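Local coordinates for protein sulfate adenylyltransferase (Allochromatium vinosum, PDB 4DNX) that catalyses the transfer of the adenylyl group of ATP to sulfate, giving adenosine 5'-phosphosulfate and diphosphate, in the dissimilatory sulfur metabolism of this bacterium, at residues A49-P54 against V225-L230; Y168-T171 against T176-T179; T263-D268 against A281-N286. All coordinates share one frame; numbering follows the deposited sequence.

Contact 1: residues A49-P54 against V225-L230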
# COMPACT_ATOMS: atom_id res chain seq x y z
N ALA A 49 8.96 -6.24 -6.34
CA ALA A 49 7.50 -5.93 -6.41
C ALA A 49 6.80 -6.77 -7.48
O ALA A 49 5.58 -6.64 -7.67
CB ALA A 49 7.33 -4.44 -6.72
N GLY A 50 7.55 -7.65 -8.15
CA GLY A 50 6.95 -8.58 -9.15
C GLY A 50 6.79 -8.00 -10.56
O GLY A 50 6.35 -8.69 -11.49
N TYR A 51 7.15 -6.73 -10.75
CA TYR A 51 7.04 -6.13 -12.07
C TYR A 51 7.97 -6.80 -13.11
O TYR A 51 7.65 -6.85 -14.31
CB TYR A 51 7.35 -4.65 -11.99
CG TYR A 51 6.24 -3.83 -11.35
CD1 TYR A 51 5.01 -3.65 -12.02
CD2 TYR A 51 6.41 -3.23 -10.09
CE1 TYR A 51 3.98 -2.90 -11.45
CE2 TYR A 51 5.42 -2.47 -9.48
CZ TYR A 51 4.19 -2.30 -10.18
OH TYR A 51 3.21 -1.53 -9.61
N PHE A 52 9.15 -7.28 -12.67
CA PHE A 52 10.10 -7.91 -13.59
C PHE A 52 10.10 -9.44 -13.45
O PHE A 52 11.06 -10.14 -13.80
CB PHE A 52 11.51 -7.33 -13.39
CG PHE A 52 11.68 -5.89 -13.82
CD1 PHE A 52 10.69 -5.18 -14.54
CD2 PHE A 52 12.83 -5.23 -13.47
CE1 PHE A 52 10.90 -3.85 -14.93
CE2 PHE A 52 13.06 -3.87 -13.85
CZ PHE A 52 12.11 -3.19 -14.55
N SER A 53 8.96 -9.97 -13.00
CA SER A 53 8.83 -11.42 -12.94
C SER A 53 8.91 -12.12 -14.31
O SER A 53 8.50 -11.50 -15.31
CB SER A 53 7.43 -11.76 -12.36
OG SER A 53 7.20 -13.19 -12.33
N PRO A 54 9.82 -13.08 -14.39
CA PRO A 54 10.02 -14.10 -13.37
C PRO A 54 11.53 -14.05 -13.07
O PRO A 54 12.10 -15.03 -12.56
CB PRO A 54 9.66 -15.42 -14.07
CG PRO A 54 10.08 -15.19 -15.47
CD PRO A 54 9.73 -13.73 -15.73
N VAL A 225 -6.17 1.39 -14.98
CA VAL A 225 -5.21 1.55 -13.91
C VAL A 225 -4.38 2.77 -14.33
O VAL A 225 -3.74 2.73 -15.42
CB VAL A 225 -4.30 0.31 -13.78
CG1 VAL A 225 -3.26 0.59 -12.65
CG2 VAL A 225 -5.13 -0.95 -13.42
N ILE A 226 -4.38 3.81 -13.48
CA ILE A 226 -3.56 5.03 -13.72
C ILE A 226 -2.31 4.69 -12.91
O ILE A 226 -2.38 4.53 -11.69
CB ILE A 226 -4.25 6.27 -13.18
CG1 ILE A 226 -5.56 6.54 -13.98
CG2 ILE A 226 -3.29 7.47 -13.32
CD1 ILE A 226 -6.42 7.73 -13.54
N HIS A 227 -1.21 4.48 -13.61
CA HIS A 227 0.01 3.90 -13.00
C HIS A 227 1.01 5.05 -12.95
O HIS A 227 1.64 5.37 -13.96
CB HIS A 227 0.46 2.73 -13.88
CG HIS A 227 1.30 1.71 -13.16
ND1 HIS A 227 2.32 1.02 -13.78
CD2 HIS A 227 1.30 1.29 -11.87
CE1 HIS A 227 2.89 0.18 -12.92
NE2 HIS A 227 2.29 0.33 -11.75
N MET A 228 1.13 5.68 -11.79
CA MET A 228 1.91 6.93 -11.68
C MET A 228 3.38 6.62 -11.43
O MET A 228 3.73 5.70 -10.66
CB MET A 228 1.37 7.81 -10.54
CG MET A 228 -0.11 8.44 -10.81
SD MET A 228 -0.68 9.39 -9.40
CE MET A 228 -0.66 8.18 -8.05
N LEU A 229 4.25 7.36 -12.12
CA LEU A 229 5.68 7.12 -11.93
C LEU A 229 6.06 7.94 -10.69
O LEU A 229 6.00 9.18 -10.71
CB LEU A 229 6.46 7.54 -13.19
CG LEU A 229 8.00 7.53 -13.01
CD1 LEU A 229 8.52 6.23 -12.34
CD2 LEU A 229 8.58 7.73 -14.39
N LEU A 230 6.42 7.25 -9.61
CA LEU A 230 6.83 7.88 -8.37
C LEU A 230 8.34 8.12 -8.38
O LEU A 230 9.10 7.29 -8.86
CB LEU A 230 6.52 6.94 -7.18
CG LEU A 230 5.04 6.55 -7.19
CD1 LEU A 230 4.82 5.45 -6.14
CD2 LEU A 230 4.12 7.72 -6.92

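Contact 2: residues Y168-T171 against T176-T179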
# COMPACT_ATOMS: atom_id res chain seq x y z
N TYR A 168 12.42 4.44 -0.81
CA TYR A 168 11.68 5.62 -0.52
C TYR A 168 10.37 5.66 -1.30
O TYR A 168 9.47 6.46 -0.96
CB TYR A 168 12.54 6.88 -0.84
CG TYR A 168 12.72 7.15 -2.31
CD1 TYR A 168 13.80 6.59 -3.02
CD2 TYR A 168 11.86 8.00 -2.98
CE1 TYR A 168 13.97 6.85 -4.39
CE2 TYR A 168 11.99 8.23 -4.32
CZ TYR A 168 13.07 7.70 -5.02
OH TYR A 168 13.21 7.97 -6.35
N PHE A 169 10.22 4.79 -2.31
CA PHE A 169 8.98 4.83 -3.11
C PHE A 169 7.78 4.47 -2.21
O PHE A 169 6.67 5.04 -2.37
CB PHE A 169 9.05 3.82 -4.26
CG PHE A 169 10.22 4.06 -5.20
CD1 PHE A 169 10.28 5.23 -5.98
CD2 PHE A 169 11.28 3.17 -5.26
CE1 PHE A 169 11.34 5.45 -6.88
CE2 PHE A 169 12.37 3.38 -6.14
CZ PHE A 169 12.41 4.53 -6.96
N GLN A 170 7.95 3.48 -1.33
CA GLN A 170 6.89 3.16 -0.37
C GLN A 170 6.82 4.12 0.79
O GLN A 170 5.72 4.60 1.11
CB GLN A 170 6.88 1.69 0.12
CG GLN A 170 5.48 1.37 0.76
CD GLN A 170 5.22 -0.12 0.96
OE1 GLN A 170 6.10 -0.84 1.43
NE2 GLN A 170 3.96 -0.57 0.65
N THR A 171 7.97 4.47 1.39
CA THR A 171 8.00 5.34 2.56
C THR A 171 7.38 6.72 2.25
O THR A 171 6.64 7.28 3.08
CB THR A 171 9.47 5.56 3.05
OG1 THR A 171 10.08 4.27 3.24
CG2 THR A 171 9.47 6.29 4.42
N THR A 176 -0.10 5.23 -2.46
CA THR A 176 -0.15 5.02 -3.88
C THR A 176 0.81 3.94 -4.39
O THR A 176 0.47 3.23 -5.33
CB THR A 176 0.09 6.33 -4.68
OG1 THR A 176 1.28 6.95 -4.21
CG2 THR A 176 -1.08 7.30 -4.44
N PHE A 177 1.98 3.79 -3.76
CA PHE A 177 2.90 2.76 -4.19
C PHE A 177 2.24 1.40 -4.08
O PHE A 177 1.67 1.10 -3.02
CB PHE A 177 4.21 2.73 -3.39
CG PHE A 177 5.12 1.62 -3.80
CD1 PHE A 177 5.97 1.76 -4.91
CD2 PHE A 177 5.06 0.36 -3.14
CE1 PHE A 177 6.79 0.70 -5.32
CE2 PHE A 177 5.84 -0.73 -3.59
CZ PHE A 177 6.73 -0.54 -4.65
N ARG A 178 2.32 0.62 -5.18
CA ARG A 178 1.74 -0.75 -5.22
C ARG A 178 2.68 -1.70 -5.92
O ARG A 178 3.35 -1.32 -6.87
CB ARG A 178 0.45 -0.77 -6.07
CG ARG A 178 -0.65 -0.08 -5.39
CD ARG A 178 -1.30 -0.94 -4.31
NE ARG A 178 -2.50 -0.23 -3.90
CZ ARG A 178 -2.52 0.85 -3.12
NH1 ARG A 178 -1.40 1.36 -2.59
NH2 ARG A 178 -3.69 1.43 -2.86
N THR A 179 2.70 -2.93 -5.45
CA THR A 179 3.40 -3.99 -6.15
C THR A 179 2.54 -4.48 -7.31
O THR A 179 1.31 -4.28 -7.32
CB THR A 179 3.68 -5.20 -5.22
OG1 THR A 179 2.44 -5.74 -4.73
CG2 THR A 179 4.58 -4.74 -4.05
O HOH W 1 2.14 1.33 -0.54

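Contact 3: residues T263-D268 against A281-N286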
# COMPACT_ATOMS: atom_id res chain seq x y z
N THR A 263 -2.70 4.32 -8.77
CA THR A 263 -1.61 3.48 -8.23
C THR A 263 -0.32 4.10 -8.68
O THR A 263 -0.30 5.03 -9.49
CB THR A 263 -1.60 2.05 -8.82
OG1 THR A 263 -1.25 2.10 -10.21
CG2 THR A 263 -2.97 1.34 -8.62
N GLY A 264 0.78 3.53 -8.19
CA GLY A 264 2.10 4.03 -8.58
C GLY A 264 3.20 3.00 -8.43
O GLY A 264 3.05 1.97 -7.73
N TYR A 265 4.33 3.28 -9.08
CA TYR A 265 5.46 2.37 -9.00
C TYR A 265 6.74 3.19 -9.00
O TYR A 265 6.72 4.38 -9.29
CB TYR A 265 5.44 1.39 -10.19
CG TYR A 265 5.76 2.04 -11.52
CD1 TYR A 265 4.86 2.88 -12.14
CD2 TYR A 265 7.05 1.89 -12.08
CE1 TYR A 265 5.17 3.48 -13.33
CE2 TYR A 265 7.38 2.51 -13.29
CZ TYR A 265 6.43 3.31 -13.88
OH TYR A 265 6.73 3.90 -15.08
N GLY A 266 7.84 2.52 -8.66
CA GLY A 266 9.15 3.22 -8.59
C GLY A 266 10.21 2.56 -9.46
O GLY A 266 10.51 1.38 -9.27
N PHE A 267 10.77 3.35 -10.40
CA PHE A 267 11.78 2.86 -11.35
C PHE A 267 12.37 4.09 -12.10
O PHE A 267 11.62 4.95 -12.56
CB PHE A 267 11.11 1.95 -12.40
CG PHE A 267 12.06 1.38 -13.43
CD1 PHE A 267 13.08 0.49 -13.05
CD2 PHE A 267 11.94 1.74 -14.76
CE1 PHE A 267 13.95 -0.04 -14.03
CE2 PHE A 267 12.79 1.22 -15.73
CZ PHE A 267 13.82 0.31 -15.34
N ASP A 268 13.70 4.19 -12.19
CA ASP A 268 14.27 5.39 -12.84
C ASP A 268 14.02 5.32 -14.35
O ASP A 268 14.31 4.31 -14.98
CB ASP A 268 15.77 5.51 -12.55
CG ASP A 268 16.06 5.97 -11.11
OD1 ASP A 268 15.14 6.46 -10.42
OD2 ASP A 268 17.23 5.85 -10.66
N ALA A 281 5.32 -2.29 -21.49
CA ALA A 281 4.31 -3.31 -21.81
C ALA A 281 4.54 -4.58 -20.98
O ALA A 281 3.59 -5.18 -20.42
CB ALA A 281 4.28 -3.60 -23.33
N TYR A 282 5.80 -4.95 -20.84
CA TYR A 282 6.15 -6.15 -20.09
C TYR A 282 5.65 -6.07 -18.64
O TYR A 282 4.92 -6.99 -18.18
CB TYR A 282 7.66 -6.28 -20.11
CG TYR A 282 8.19 -7.56 -19.46
CD1 TYR A 282 8.23 -7.69 -18.07
CD2 TYR A 282 8.66 -8.58 -20.26
CE1 TYR A 282 8.71 -8.90 -17.49
CE2 TYR A 282 9.15 -9.78 -19.72
CZ TYR A 282 9.16 -9.92 -18.32
OH TYR A 282 9.63 -11.11 -17.80
N PHE A 283 5.99 -5.00 -17.92
CA PHE A 283 5.58 -4.94 -16.52
C PHE A 283 4.09 -4.65 -16.30
O PHE A 283 3.52 -5.06 -15.27
CB PHE A 283 6.53 -4.14 -15.60
CG PHE A 283 6.60 -2.65 -15.82
CD1 PHE A 283 5.64 -1.80 -15.27
CD2 PHE A 283 7.75 -2.11 -16.40
CE1 PHE A 283 5.78 -0.37 -15.40
CE2 PHE A 283 7.92 -0.71 -16.55
CZ PHE A 283 6.95 0.17 -16.03
N ARG A 284 3.47 -4.04 -17.30
CA ARG A 284 2.03 -3.81 -17.23
C ARG A 284 1.28 -5.12 -17.42
O ARG A 284 0.19 -5.32 -16.85
CB ARG A 284 1.58 -2.75 -18.24
CG ARG A 284 1.47 -1.34 -17.65
CD ARG A 284 2.74 -0.87 -17.19
NE ARG A 284 2.83 0.46 -16.52
CZ ARG A 284 3.48 1.54 -16.96
NH1 ARG A 284 3.98 1.62 -18.19
NH2 ARG A 284 3.66 2.58 -16.14
N GLN A 285 1.81 -6.02 -18.23
CA GLN A 285 1.17 -7.36 -18.35
C GLN A 285 1.32 -8.06 -17.01
O GLN A 285 0.35 -8.69 -16.52
CB GLN A 285 1.78 -8.19 -19.49
CG GLN A 285 1.08 -9.56 -19.63
CD GLN A 285 1.56 -10.37 -20.82
OE1 GLN A 285 1.82 -9.83 -21.91
NE2 GLN A 285 1.63 -11.70 -20.64
N ASN A 286 2.51 -7.97 -16.41
CA ASN A 286 2.69 -8.60 -15.08
C ASN A 286 1.70 -8.12 -13.98
O ASN A 286 1.24 -8.91 -13.18
CB ASN A 286 4.15 -8.47 -14.59
CG ASN A 286 5.01 -9.57 -15.16
OD1 ASN A 286 4.51 -10.62 -15.56
ND2 ASN A 286 6.33 -9.36 -15.14

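Contact 1: residues A49-P54 against V225-L230
Tyr51 and His227 reach toward each other from opposite directions, the hydroxyl at the edge of the imidazole, joining the loop after helix 38-48, in the PUA-like part of the chain, to strand 223-230 of the Rossmann-like parallel sheet. Apart from these two side chains the segments stay well separated: even the nearest CA atoms, those of Tyr51 and His227, are 12.3 Å apart. The link is a hydrogen bond from His227 NE2 to Tyr51 OH, 3.0 Å long and bent little, with an N-H...O angle of 163°. The hydroxyl oxygen lies only 4° out of the imidazole plane. Behind it the rings approach obliquely, their planes 44° apart, and His227 CE1 comes to 3.6 Å from Tyr51 CE1.

Both residues have a further polar partner. Tyr51 OH is also hydrogen-bonded to the carbonyl O of Arg178, while His227, through its other nitrogen ND1, pairs with Arg284 NE, so both imidazole nitrogens are engaged and the ring's rotation is fixed. The Tyr265 ring stacks on the imidazole. Replacing Tyr51 with a phenylalanine would probably leave His227 NE2 and the Arg178 carbonyl without their shared hydroxyl and weaken the link between the two parts of the chain.

Farther out, Gly50 ends helix 38-48 in a Schellman motif with positive phi. Tyr51 follows with CG anti to its carbonyl carbon, a torsion that carries the ring on toward His227. A type I turn spans Gly50 to Ser53, its closing bond running from Ser53 N to Gly50 O over 3.3 Å.

Contact 2: residues Y168-T171 against T176-T179
Phe177 packs against Phe169 and Gln170 where the chain doubles back in the loop joining helix 167-172 to helix 180-190, which leads into the Rossmann-like part of the fold; the nearest CA atoms, those of Gln170 and Phe177, are 5.5 Å apart.

The direct contacts are apolar. Phe177 CD1 lies 3.8 Å from Phe169 CB, and its CD2 lies 4.0 Å from Gln170 CB, so the two helix residues meet the two ortho carbons of one ring, both obliquely. Phe177 CG is anti to the backbone N (chi1 177°), which sends the ring toward the helix, while the Phe169 ring leads away from it. Gln170 crosses Phe177 at about a right angle, the amide and ring planes 66° apart.

The polar link between the segments is one water, which accepts from Gln170 NE2 and donates to Phe177 O; at 2.5 Å from Phe177 O this second leg is unusually short and its detail doubtful.

Within the chain, Thr179 OG1 caps helix 180-190 at Glu182 N. Across the dimer, Thr179 OG1 bonds to Asp175 OD1 of the second subunit, and Arg178 NH2 forms a salt bridge with Glu182 OE2 of that subunit. Arg178 NH1 also donates to Phe177 O over 3.1 Å, from above the carbonyl plane.

Contact 3: residues T263-D268 against A281-N286
Phe283 is the first residue of helix segment 281-286 to meet Tyr265, on edge strand 260-266. Its CZ lies 3.6 Å from Tyr265 CE2, and its CE1 stands 3.9 Å above one face of the tyrosine ring, offset toward the rim. The planes are 51° apart and the centroids 5.1 Å apart, an oblique aromatic pair in which the two side chains cross at about a right angle.

Arg284 comes next. Its chain bends at chi2 (62°) and brings NH2 to 3.3 Å from Tyr265 CE1, the guanidinium plane almost perpendicular to the tyrosine ring. The Phe283 ring supports this group as well, with CE1 over one guanidinium face. Outside the segments, Arg284 NE is hydrogen-bonded to His227 ND1 and NH2 to Gln199 OE1, which fixes the position of the buried guanidinium beside Tyr265.

At the end of the segment, Asn286 N bonds to Tyr282 O, an ordinary helical bond. The whole is helix-on-sheet packing in a Rossmann-like alpha/beta domain: strand 260-266 leads into helix 274-287, which packs on the parallel sheet, in this segment by way of Phe283 and Arg284.

How the contacts relate
Contacts 1 and 3 share one buried centre, their midpoints about 2 Å apart, and use neighbouring strands of the parallel sheet, joined where Met228 N lies 2.8 Å from Thr263 O. The loop and helix that face those strands are also linked, with Ser53 O 2.8 Å from Tyr282 OH. The centre of contact 2 lies about 10 Å from that of contact 1 and about 12 Å from that of contact 3. Arg178 connects it to both: its O is 2.8 Å from Tyr51 OH, its N 3.0 Å from Gly264 O. The dimer-facing loop is thus tied to the sheet interior.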